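Local coordinates for protein glutamate--cysteine ligase GshA (Methylobacillus flagellatus KT, PDB 3K1T) that probably acts as a ligase joining glutamate to cysteine to give gamma-glutamylcysteine, at residues His6-Leu18 / Asp49-Asp61. Numbering follows the deposited sequence.
Sequences HLTTALTGPLLTL and DLRNAGFKLAPVD
Gly54, in the turn of the hairpin formed by strands 45-52 and 57-63, meets the first turn of helix 13-23 backbone to backbone: Leu15 N donates to Gly54 O over 3.1 Å, at 146° at the hydrogen and tilted from the carbonyl plane. Thr12 CA adds a CA-H...O contact to the same oxygen at 3.4 Å. Gly54, with positive phi, lets its CA come close to Leu11 O, at 3.5 Å. A water extends the junction, donating to Leu11 O and Ala53 O and accepting from Thr9 OG1, the hydroxyl that also closes an ST turn onto Leu11 N. On the other segment Asn52 OD1 closes an Asx turn, taking Gly54 N at 3.0 Å. Asn52 CG lies anti to its backbone N (chi1 -175°), which turns the amide toward segment 6-18: Leu15 CD2, from the helix, packs 3.6 Å from Asn52 ND2, and Leu7 CD2, from strand 6-7, touches Asn52 CG. Asn52 ND2 bonds to Tyr405 of helix 398-421. Replacing Asn52 with an alanine would probably leave Gly54 N and Tyr405 OH without these partners and open a gap beside Leu15. Pro14 lays its ring along the Phe55 backbone, CB 3.5 Å from Phe55 O, while Leu11 CD2 reaches Phe55 CB at 3.9 Å. The Phe55 ring turns back over its own hairpin, one face covered by Ala53 CB. Further along the helix, the side chains of Leu18 and Leu57 cross at about a right angle, Leu18 CD2 lying 4.0 Å from Leu57 CD2. The contact joins a few directed backbone and water bonds to a leucine-rich surround; Phe55 O, buried with no polar partner in the model, suggests that close packing there comes at some polar cost.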
# COMPACT_ATOMS: atom_id res chain seq x y z
N HIS A 6 11.54 -0.74 26.24
CA HIS A 6 11.44 0.61 26.80
C HIS A 6 12.82 1.19 26.99
O HIS A 6 13.78 0.46 27.30
CB HIS A 6 10.69 0.58 28.15
CG HIS A 6 9.27 0.13 28.01
ND1 HIS A 6 8.30 0.91 27.43
CD2 HIS A 6 8.68 -1.07 28.25
CE1 HIS A 6 7.17 0.23 27.36
NE2 HIS A 6 7.37 -0.97 27.88
N LEU A 7 12.94 2.50 26.85
CA LEU A 7 14.17 3.20 27.18
C LEU A 7 14.53 3.11 28.66
O LEU A 7 13.67 3.26 29.53
CB LEU A 7 14.07 4.68 26.77
CG LEU A 7 14.05 5.03 25.29
CD1 LEU A 7 13.67 6.52 25.08
CD2 LEU A 7 15.40 4.73 24.64
N THR A 8 15.81 2.95 28.95
CA THR A 8 16.28 2.89 30.33
C THR A 8 17.02 4.18 30.67
O THR A 8 17.90 4.21 31.53
CB THR A 8 17.23 1.66 30.52
OG1 THR A 8 18.32 1.76 29.60
CG2 THR A 8 16.50 0.37 30.29
N THR A 9 16.72 5.25 29.96
CA THR A 9 17.33 6.53 30.24
C THR A 9 16.21 7.55 30.41
O THR A 9 15.20 7.48 29.73
CB THR A 9 18.26 6.99 29.09
OG1 THR A 9 18.74 8.29 29.41
CG2 THR A 9 17.51 7.10 27.73
N ALA A 10 16.43 8.49 31.32
CA ALA A 10 15.53 9.65 31.52
C ALA A 10 15.97 10.84 30.66
O ALA A 10 15.23 11.78 30.50
CB ALA A 10 15.49 10.04 33.00
N LEU A 11 17.16 10.77 30.07
CA LEU A 11 17.63 11.86 29.22
C LEU A 11 17.11 11.64 27.80
O LEU A 11 17.75 10.98 26.97
CB LEU A 11 19.15 11.97 29.30
CG LEU A 11 19.68 13.33 28.82
CD1 LEU A 11 21.13 13.51 29.23
CD2 LEU A 11 19.52 13.52 27.32
N THR A 12 15.92 12.16 27.55
CA THR A 12 15.19 12.00 26.29
C THR A 12 14.78 13.33 25.66
O THR A 12 14.05 13.35 24.66
CB THR A 12 13.92 11.13 26.49
OG1 THR A 12 13.06 11.75 27.45
CG2 THR A 12 14.29 9.69 27.00
N GLY A 13 15.22 14.45 26.24
CA GLY A 13 14.82 15.79 25.74
C GLY A 13 15.00 15.94 24.23
O GLY A 13 14.09 16.41 23.53
N PRO A 14 16.19 15.56 23.70
CA PRO A 14 16.36 15.73 22.25
C PRO A 14 15.45 14.86 21.39
O PRO A 14 14.96 15.31 20.36
CB PRO A 14 17.84 15.43 22.02
CG PRO A 14 18.49 15.76 23.38
CD PRO A 14 17.46 15.29 24.39
N LEU A 15 15.20 13.63 21.81
CA LEU A 15 14.27 12.77 21.10
C LEU A 15 12.89 13.42 21.09
O LEU A 15 12.19 13.46 20.05
CB LEU A 15 14.21 11.38 21.75
CG LEU A 15 13.10 10.41 21.30
CD1 LEU A 15 13.37 9.98 19.82
CD2 LEU A 15 12.96 9.19 22.25
N LEU A 16 12.45 13.92 22.25
CA LEU A 16 11.11 14.51 22.32
C LEU A 16 11.05 15.81 21.50
O LEU A 16 10.03 16.11 20.90
CB LEU A 16 10.64 14.70 23.80
CG LEU A 16 9.86 13.47 24.36
CD1 LEU A 16 10.74 12.20 24.41
CD2 LEU A 16 9.29 13.69 25.75
N THR A 17 12.15 16.57 21.44
CA THR A 17 12.21 17.75 20.59
C THR A 17 12.05 17.36 19.11
O THR A 17 11.31 17.98 18.36
CB THR A 17 13.53 18.52 20.78
OG1 THR A 17 13.63 18.95 22.14
CG2 THR A 17 13.61 19.75 19.82
N LEU A 18 12.81 16.37 18.68
CA LEU A 18 12.64 15.82 17.32
C LEU A 18 11.21 15.40 17.04
O LEU A 18 10.64 15.78 15.99
CB LEU A 18 13.59 14.67 17.10
CG LEU A 18 13.43 13.87 15.79
CD1 LEU A 18 13.64 14.72 14.56
CD2 LEU A 18 14.39 12.67 15.80
N ASP A 49 18.74 0.05 9.92
CA ASP A 49 18.95 -0.11 11.35
C ASP A 49 19.07 1.28 11.98
O ASP A 49 19.88 2.10 11.52
CB ASP A 49 20.28 -0.81 11.66
CG ASP A 49 20.33 -2.28 11.21
OD1 ASP A 49 19.37 -2.78 10.59
OD2 ASP A 49 21.36 -2.95 11.50
N LEU A 50 18.29 1.52 13.05
CA LEU A 50 18.39 2.75 13.81
C LEU A 50 18.87 2.47 15.24
O LEU A 50 18.73 1.36 15.74
CB LEU A 50 17.02 3.42 13.91
CG LEU A 50 16.24 3.72 12.62
CD1 LEU A 50 14.84 4.31 13.01
CD2 LEU A 50 17.04 4.66 11.70
N ARG A 51 19.40 3.52 15.87
CA ARG A 51 19.63 3.54 17.31
C ARG A 51 19.01 4.79 17.94
O ARG A 51 19.20 5.91 17.46
CB ARG A 51 21.10 3.41 17.68
CG ARG A 51 21.61 1.99 17.46
CD ARG A 51 23.00 1.83 18.05
NE ARG A 51 23.31 0.43 18.24
CZ ARG A 51 24.37 -0.03 18.87
NH1 ARG A 51 25.27 0.81 19.34
NH2 ARG A 51 24.54 -1.35 19.02
N ASN A 52 18.23 4.53 18.98
CA ASN A 52 17.59 5.57 19.80
C ASN A 52 18.40 5.69 21.11
O ASN A 52 18.37 4.81 21.97
CB ASN A 52 16.15 5.16 20.06
CG ASN A 52 15.36 6.22 20.80
OD1 ASN A 52 15.93 7.17 21.30
ND2 ASN A 52 14.05 6.03 20.89
N ALA A 53 19.14 6.78 21.22
CA ALA A 53 20.01 7.08 22.36
C ALA A 53 19.30 8.00 23.36
O ALA A 53 19.89 8.39 24.38
CB ALA A 53 21.29 7.76 21.83
N GLY A 54 18.06 8.40 23.05
CA GLY A 54 17.37 9.42 23.87
C GLY A 54 17.85 10.84 23.57
O GLY A 54 17.04 11.77 23.48
N PHE A 55 19.16 11.00 23.42
CA PHE A 55 19.73 12.29 23.00
C PHE A 55 20.00 12.40 21.48
O PHE A 55 20.47 13.45 20.98
CB PHE A 55 21.00 12.58 23.81
CG PHE A 55 22.10 11.57 23.64
CD1 PHE A 55 22.89 11.56 22.49
CD2 PHE A 55 22.38 10.66 24.65
CE1 PHE A 55 23.92 10.66 22.34
CE2 PHE A 55 23.41 9.73 24.50
CZ PHE A 55 24.19 9.75 23.36
N LYS A 56 19.65 11.34 20.74
CA LYS A 56 19.93 11.22 19.32
C LYS A 56 19.10 10.07 18.76
O LYS A 56 18.86 9.09 19.45
CB LYS A 56 21.45 10.84 19.16
CG LYS A 56 21.96 10.99 17.85
CD LYS A 56 23.44 11.03 17.79
CE LYS A 56 23.87 11.26 16.38
NZ LYS A 56 24.85 12.39 16.31
N LEU A 57 18.69 10.17 17.49
CA LEU A 57 18.01 9.09 16.78
C LEU A 57 18.61 9.02 15.37
O LEU A 57 18.37 9.90 14.57
CB LEU A 57 16.49 9.29 16.73
CG LEU A 57 15.71 8.23 15.96
CD1 LEU A 57 15.83 6.81 16.59
CD2 LEU A 57 14.23 8.70 15.82
N ALA A 58 19.41 7.99 15.09
CA ALA A 58 20.25 7.98 13.90
C ALA A 58 20.28 6.62 13.23
O ALA A 58 20.21 5.57 13.90
CB ALA A 58 21.72 8.50 14.22
N PRO A 59 20.36 6.61 11.91
CA PRO A 59 20.59 5.36 11.21
C PRO A 59 22.04 4.93 11.29
O PRO A 59 22.96 5.77 11.20
CB PRO A 59 20.18 5.69 9.76
CG PRO A 59 20.57 7.14 9.61
CD PRO A 59 20.35 7.77 10.98
N VAL A 60 22.25 3.62 11.47
CA VAL A 60 23.58 3.06 11.59
C VAL A 60 23.92 1.99 10.55
O VAL A 60 25.07 1.53 10.51
CB VAL A 60 23.84 2.49 12.99
CG1 VAL A 60 23.76 3.62 14.05
CG2 VAL A 60 22.87 1.31 13.30
N ASP A 61 22.94 1.58 9.73
CA ASP A 61 23.18 0.67 8.60
C ASP A 61 22.01 0.73 7.63
O ASP A 61 20.82 0.80 8.06
CB ASP A 61 23.31 -0.79 9.09
CG ASP A 61 23.54 -1.80 7.92
OD1 ASP A 61 24.72 -1.87 7.53
OD2 ASP A 61 22.57 -2.48 7.43
O HOH W 1 19.97 9.42 26.87